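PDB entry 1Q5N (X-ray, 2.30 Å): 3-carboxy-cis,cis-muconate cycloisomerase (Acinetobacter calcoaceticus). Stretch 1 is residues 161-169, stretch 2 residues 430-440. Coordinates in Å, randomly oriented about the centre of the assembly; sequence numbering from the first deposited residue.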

ATOM      1  N   ALA A 161      -7.511 -16.493 -28.472  1.00 31.99           N
ATOM      2  CA  ALA A 161      -6.338 -16.323 -29.338  1.00 32.74           C
ATOM      3  C   ALA A 161      -5.976 -17.626 -30.086  1.00 33.74           C
ATOM      4  O   ALA A 161      -6.256 -17.712 -31.287  1.00 35.82           O
ATOM      5  CB  ALA A 161      -5.129 -15.791 -28.504  1.00 31.65           C
ATOM      6  N   LEU A 162      -5.391 -18.627 -29.404  1.00 32.07           N
ATOM      7  CA  LEU A 162      -5.030 -19.887 -30.057  1.00 30.89           C
ATOM      8  C   LEU A 162      -5.342 -20.962 -29.039  1.00 32.28           C
ATOM      9  O   LEU A 162      -5.439 -20.681 -27.843  1.00 32.80           O
ATOM     10  CB  LEU A 162      -3.550 -19.923 -30.390  1.00 28.91           C
ATOM     11  CG  LEU A 162      -2.971 -19.011 -31.475  1.00 30.43           C
ATOM     12  CD1 LEU A 162      -1.443 -19.284 -31.563  1.00 28.94           C
ATOM     13  CD2 LEU A 162      -3.644 -19.293 -32.861  1.00 29.06           C
ATOM     14  N   PRO A 163      -5.505 -22.219 -29.492  1.00 33.05           N
ATOM     15  CA  PRO A 163      -5.819 -23.322 -28.564  1.00 31.09           C
ATOM     16  C   PRO A 163      -4.682 -23.604 -27.596  1.00 29.24           C
ATOM     17  O   PRO A 163      -3.528 -23.369 -27.932  1.00 28.28           O
ATOM     18  CB  PRO A 163      -5.996 -24.542 -29.494  1.00 31.16           C
ATOM     19  CG  PRO A 163      -6.098 -23.948 -30.888  1.00 32.91           C
ATOM     20  CD  PRO A 163      -5.198 -22.740 -30.838  1.00 32.15           C
ATOM     21  N   ILE A 164      -5.020 -24.099 -26.405  1.00 28.08           N
ATOM     22  CA  ILE A 164      -4.003 -24.603 -25.426  1.00 29.81           C
ATOM     23  C   ILE A 164      -4.702 -25.850 -24.852  1.00 29.45           C
ATOM     24  O   ILE A 164      -5.686 -26.312 -25.451  1.00 31.00           O
ATOM     25  CB  ILE A 164      -3.700 -23.598 -24.232  1.00 28.65           C
ATOM     26  CG1 ILE A 164      -5.000 -23.294 -23.442  1.00 29.17           C
ATOM     27  CG2 ILE A 164      -3.094 -22.322 -24.785  1.00 26.70           C
ATOM     28  CD1 ILE A 164      -4.760 -22.579 -22.107  1.00 30.88           C
ATOM     29  N   THR A 165      -4.199 -26.436 -23.756  1.00 28.99           N
ATOM     30  CA  THR A 165      -4.941 -27.537 -23.112  1.00 28.53           C
ATOM     31  C   THR A 165      -5.086 -27.127 -21.644  1.00 30.10           C
ATOM     32  O   THR A 165      -4.286 -26.347 -21.118  1.00 29.80           O
ATOM     33  CB  THR A 165      -4.239 -28.926 -23.175  1.00 29.42           C
ATOM     34  OG1 THR A 165      -3.055 -28.897 -22.374  1.00 28.51           O
ATOM     35  CG2 THR A 165      -3.873 -29.307 -24.651  1.00 28.05           C
ATOM     36  N   LEU A 166      -6.126 -27.623 -20.993  1.00 29.94           N
ATOM     37  CA  LEU A 166      -6.347 -27.311 -19.612  1.00 30.34           C
ATOM     38  C   LEU A 166      -5.126 -27.785 -18.835  1.00 31.93           C
ATOM     39  O   LEU A 166      -4.680 -27.132 -17.900  1.00 32.29           O
ATOM     40  CB  LEU A 166      -7.593 -28.021 -19.123  1.00 26.82           C
ATOM     41  CG  LEU A 166      -7.782 -27.988 -17.606  1.00 30.80           C
ATOM     42  CD1 LEU A 166      -7.853 -26.536 -17.188  1.00 29.41           C
ATOM     43  CD2 LEU A 166      -9.073 -28.731 -17.163  1.00 26.24           C
ATOM     44  N   GLY A 167      -4.576 -28.926 -19.242  1.00 32.94           N
ATOM     45  CA  GLY A 167      -3.409 -29.456 -18.563  1.00 31.50           C
ATOM     46  C   GLY A 167      -2.267 -28.456 -18.594  1.00 31.71           C
ATOM     47  O   GLY A 167      -1.448 -28.418 -17.674  1.00 32.03           O
ATOM     48  N   HIS A 168      -2.152 -27.660 -19.653  1.00 30.78           N
ATOM     49  CA  HIS A 168      -1.058 -26.698 -19.656  1.00 30.11           C
ATOM     50  C   HIS A 168      -1.259 -25.589 -18.536  1.00 31.58           C
ATOM     51  O   HIS A 168      -0.303 -25.221 -17.867  1.00 30.17           O
ATOM     52  CB  HIS A 168      -0.925 -26.061 -21.012  1.00 29.58           C
ATOM     53  CG  HIS A 168       0.344 -25.287 -21.174  1.00 29.49           C
ATOM     54  ND1 HIS A 168       0.379 -24.040 -21.746  1.00 28.23           N
ATOM     55  CD2 HIS A 168       1.630 -25.614 -20.893  1.00 29.00           C
ATOM     56  CE1 HIS A 168       1.633 -23.626 -21.821  1.00 30.40           C
ATOM     57  NE2 HIS A 168       2.415 -24.563 -21.308  1.00 29.24           N
ATOM     58  N   LYS A 169      -2.480 -25.073 -18.352  1.00 29.60           N
ATOM     59  CA  LYS A 169      -2.723 -24.119 -17.268  1.00 30.28           C
ATOM     60  C   LYS A 169      -2.347 -24.784 -15.928  1.00 31.62           C
ATOM     61  O   LYS A 169      -1.674 -24.174 -15.082  1.00 30.54           O
ATOM     62  CB  LYS A 169      -4.209 -23.732 -17.188  1.00 30.10           C
ATOM     63  CG  LYS A 169      -4.731 -22.812 -18.260  1.00 29.98           C
ATOM     64  CD  LYS A 169      -6.163 -22.454 -17.920  1.00 32.18           C
ATOM     65  CE  LYS A 169      -6.675 -21.269 -18.731  1.00 32.15           C
ATOM     66  NZ  LYS A 169      -5.976 -19.974 -18.472  1.00 30.69           N
ATOM     67  N   LYS A 430      -8.127 -28.939 -37.062  1.00 44.56           N
ATOM     68  CA  LYS A 430      -8.370 -29.453 -35.713  1.00 45.57           C
ATOM     69  C   LYS A 430      -7.488 -28.699 -34.726  1.00 43.52           C
ATOM     70  O   LYS A 430      -6.281 -28.583 -34.929  1.00 41.75           O
ATOM     71  CB  LYS A 430      -8.070 -30.956 -35.621  1.00 49.35           C
ATOM     72  CG  LYS A 430      -8.885 -31.786 -36.606  1.00 54.68           C
ATOM     73  CD  LYS A 430      -9.015 -33.288 -36.267  1.00 57.73           C
ATOM     74  CE  LYS A 430     -10.100 -33.912 -37.203  1.00 61.48           C
ATOM     75  NZ  LYS A 430     -10.815 -35.137 -36.693  1.00 63.88           N
ATOM     76  N   PRO A 431      -8.090 -28.175 -33.642  1.00 43.97           N
ATOM     77  CA  PRO A 431      -7.407 -27.405 -32.572  1.00 43.23           C
ATOM     78  C   PRO A 431      -6.155 -28.123 -32.075  1.00 43.11           C
ATOM     79  O   PRO A 431      -5.123 -27.490 -31.850  1.00 42.55           O
ATOM     80  CB  PRO A 431      -8.452 -27.302 -31.469  1.00 43.58           C
ATOM     81  CG  PRO A 431      -9.763 -27.412 -32.188  1.00 45.67           C
ATOM     82  CD  PRO A 431      -9.513 -28.414 -33.323  1.00 42.89           C
ATOM     83  N   GLU A 432      -6.258 -29.449 -31.937  1.00 42.86           N
ATOM     84  CA  GLU A 432      -5.156 -30.327 -31.502  1.00 43.82           C
ATOM     85  C   GLU A 432      -3.964 -30.284 -32.426  1.00 41.77           C
ATOM     86  O   GLU A 432      -2.860 -30.632 -32.027  1.00 41.42           O
ATOM     87  CB  GLU A 432      -5.564 -31.804 -31.485  1.00 47.55           C
ATOM     88  CG  GLU A 432      -6.719 -32.113 -30.598  1.00 55.36           C
ATOM     89  CD  GLU A 432      -8.047 -32.131 -31.329  1.00 58.22           C
ATOM     90  OE1 GLU A 432      -8.289 -31.277 -32.220  1.00 57.84           O
ATOM     91  OE2 GLU A 432      -8.863 -33.013 -30.968  1.00 63.72           O
ATOM     92  N   SER A 433      -4.161 -29.900 -33.667  1.00 38.56           N
ATOM     93  CA  SER A 433      -3.011 -29.931 -34.537  1.00 40.12           C
ATOM     94  C   SER A 433      -2.143 -28.652 -34.429  1.00 39.90           C
ATOM     95  O   SER A 433      -1.126 -28.498 -35.140  1.00 39.00           O
ATOM     96  CB  SER A 433      -3.499 -30.108 -35.959  1.00 42.63           C
ATOM     97  OG  SER A 433      -3.992 -28.848 -36.408  1.00 47.93           O
ATOM     98  N   TYR A 434      -2.532 -27.720 -33.547  1.00 37.63           N
ATOM     99  CA  TYR A 434      -1.751 -26.496 -33.434  1.00 36.43           C
ATOM    100  C   TYR A 434      -1.434 -26.132 -31.979  1.00 34.98           C
ATOM    101  O   TYR A 434      -1.771 -25.033 -31.523  1.00 32.79           O
ATOM    102  CB  TYR A 434      -2.518 -25.358 -34.127  1.00 36.28           C
ATOM    103  CG  TYR A 434      -1.608 -24.250 -34.547  1.00 36.73           C
ATOM    104  CD1 TYR A 434      -0.547 -24.516 -35.391  1.00 36.18           C
ATOM    105  CD2 TYR A 434      -1.842 -22.935 -34.160  1.00 35.26           C
ATOM    106  CE1 TYR A 434       0.253 -23.519 -35.852  1.00 37.02           C
ATOM    107  CE2 TYR A 434      -1.054 -21.924 -34.614  1.00 35.52           C
ATOM    108  CZ  TYR A 434       0.000 -22.223 -35.469  1.00 37.25           C
ATOM    109  OH  TYR A 434       0.834 -21.249 -35.953  1.00 37.39           O
ATOM    110  N   LEU A 435      -0.811 -27.069 -31.270  1.00 33.97           N
ATOM    111  CA  LEU A 435      -0.481 -26.913 -29.867  1.00 33.80           C
ATOM    112  C   LEU A 435       1.013 -26.733 -29.596  1.00 33.59           C
ATOM    113  O   LEU A 435       1.428 -26.695 -28.456  1.00 34.90           O
ATOM    114  CB  LEU A 435      -1.023 -28.110 -29.101  1.00 33.27           C
ATOM    115  CG  LEU A 435      -2.548 -28.240 -29.087  1.00 35.37           C
ATOM    116  CD1 LEU A 435      -2.949 -29.626 -28.516  1.00 33.40           C
ATOM    117  CD2 LEU A 435      -3.175 -27.129 -28.225  1.00 35.15           C
ATOM    118  N   GLY A 436       1.809 -26.615 -30.654  1.00 33.70           N
ATOM    119  CA  GLY A 436       3.243 -26.416 -30.510  1.00 33.05           C
ATOM    120  C   GLY A 436       3.921 -27.366 -29.532  1.00 34.46           C
ATOM    121  O   GLY A 436       3.693 -28.575 -29.580  1.00 35.32           O
ATOM    122  N   ASN A 437       4.746 -26.853 -28.623  1.00 33.23           N
ATOM    123  CA  ASN A 437       5.413 -27.764 -27.710  1.00 33.82           C
ATOM    124  C   ASN A 437       4.743 -27.841 -26.343  1.00 34.02           C
ATOM    125  O   ASN A 437       5.416 -28.041 -25.337  1.00 36.81           O
ATOM    126  CB  ASN A 437       6.894 -27.384 -27.549  1.00 33.93           C
ATOM    127  CG  ASN A 437       7.099 -26.234 -26.546  1.00 36.74           C
ATOM    128  OD1 ASN A 437       6.221 -25.373 -26.358  1.00 35.32           O
ATOM    129  ND2 ASN A 437       8.269 -26.206 -25.927  1.00 35.37           N
ATOM    130  N   ILE A 438       3.417 -27.721 -26.286  1.00 33.75           N
ATOM    131  CA  ILE A 438       2.747 -27.812 -24.984  1.00 33.17           C
ATOM    132  C   ILE A 438       2.988 -29.131 -24.220  1.00 33.34           C
ATOM    133  O   ILE A 438       3.080 -29.130 -23.002  1.00 32.26           O
ATOM    134  CB  ILE A 438       1.222 -27.556 -25.120  1.00 32.00           C
ATOM    135  CG1 ILE A 438       0.954 -26.054 -25.185  1.00 31.58           C
ATOM    136  CG2 ILE A 438       0.477 -28.178 -23.982  1.00 28.64           C
ATOM    137  CD1 ILE A 438      -0.489 -25.742 -25.339  1.00 34.02           C
ATOM    138  N   GLN A 439       3.084 -30.258 -24.931  1.00 33.73           N
ATOM    139  CA  GLN A 439       3.299 -31.556 -24.278  1.00 32.92           C
ATOM    140  C   GLN A 439       4.702 -31.638 -23.707  1.00 32.26           C
ATOM    141  O   GLN A 439       4.877 -32.197 -22.628  1.00 31.56           O
ATOM    142  CB  GLN A 439       2.988 -32.717 -25.257  1.00 34.45           C
ATOM    143  CG  GLN A 439       1.484 -32.684 -25.711  1.00 34.33           C
ATOM    144  CD  GLN A 439       0.536 -32.616 -24.533  1.00 36.27           C
ATOM    145  OE1 GLN A 439       0.831 -33.157 -23.476  1.00 40.90           O
ATOM    146  NE2 GLN A 439      -0.616 -31.969 -24.703  1.00 35.93           N
ATOM    147  N   ASP A 440       5.691 -31.053 -24.394  1.00 32.70           N
ATOM    148  CA  ASP A 440       7.056 -31.021 -23.854  1.00 34.44           C
ATOM    149  C   ASP A 440       7.039 -30.211 -22.541  1.00 35.69           C
ATOM    150  O   ASP A 440       7.701 -30.594 -21.542  1.00 36.32           O
ATOM    151  CB  ASP A 440       8.057 -30.315 -24.808  1.00 38.07           C
ATOM    152  CG  ASP A 440       8.376 -31.117 -26.072  1.00 40.78           C
ATOM    153  OD1 ASP A 440       7.974 -32.304 -26.155  1.00 43.94           O
ATOM    154  OD2 ASP A 440       9.031 -30.558 -26.989  1.00 40.77           O
TER
HETATM  155  O   HOH W   1      -1.353 -23.149 -29.521  1.00 31.64           O

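Ile438 (84 Å²) and Pro163 (74 Å²) have the most surface covered, and Leu435 joins them at the apolar centre; no direct hydrogen bond crosses between the stretches, which together bury 433 Å². Ile438, in the first turn of its helix, points its CA-to-CB bond toward stretch 1. With chi1 at -81° (m) and chi2 at 179° (t), its extended arm brings CD1 to 3.7 Å from Ile164 CA and 4.0 Å from Ile164 CB. The CA-to-CB bond of Ile164 points away overall, yet CA and CB lie against this methyl, and Ile164 CG2 is 4.3 Å from Ile438 CD1.

The rest of the Ile438 side chain continues the contact onto Thr165 and His168. Its CG2 lies 3.9 Å from both Thr165 OG1 and His168 CB, while its CG1 sits 4.1 Å from the centroid of the His168 ring, only 11° off the ring normal. That is a CH-pi contact over one face, and a branched side chain is well suited to meet the strand and the helix that follows it at once.

Pro163 is the second anchor. Its compact ring fits between several partners: Pro163 CG is 4.1 Å from Pro431 CB and 3.8 Å from Pro431 O, and Pro163 CB is 4.0 Å from Leu435 CD2. Leu435 starts sideways, but its m,t rotamer carries its end closer, placing CD2 3.8 Å from both Pro163 O and Ile164 O, and CD1 4.0 Å from Thr165 CG2. Leu435 also opens a type II' turn ending at Ile438, closed by a 3.1 Å bond from Ile438 N to Leu435 O; Gly436, with phi 48°, occupies a conformation that favours glycine.

Farther out, Leu162 CD1 approaches Tyr434 CE2 at 4.1 Å, meeting the buried ring obliquely, while Tyr434 OH is hydrogen-bonded elsewhere in the structure.

Polar groups take part as well, beginning with the buried Thr165. Thr165 divides its roles: its methyl CG2 packs on Leu435 and lies 4.2 Å from Gln439 NE2, whereas OG1 accepts from His168 N at 3.1 Å, with an N-H...O angle of 139°, capping the helix; His168 N also lies 2.9 Å from Thr165 O, its backbone acceptor. The polar link between the stretches is indirect. Water 1 donates to Pro163 O at 2.7 Å and to Tyr434 O at 2.8 Å, using both hydrogens to join two carbonyls that, both being acceptors, could not bond to each other.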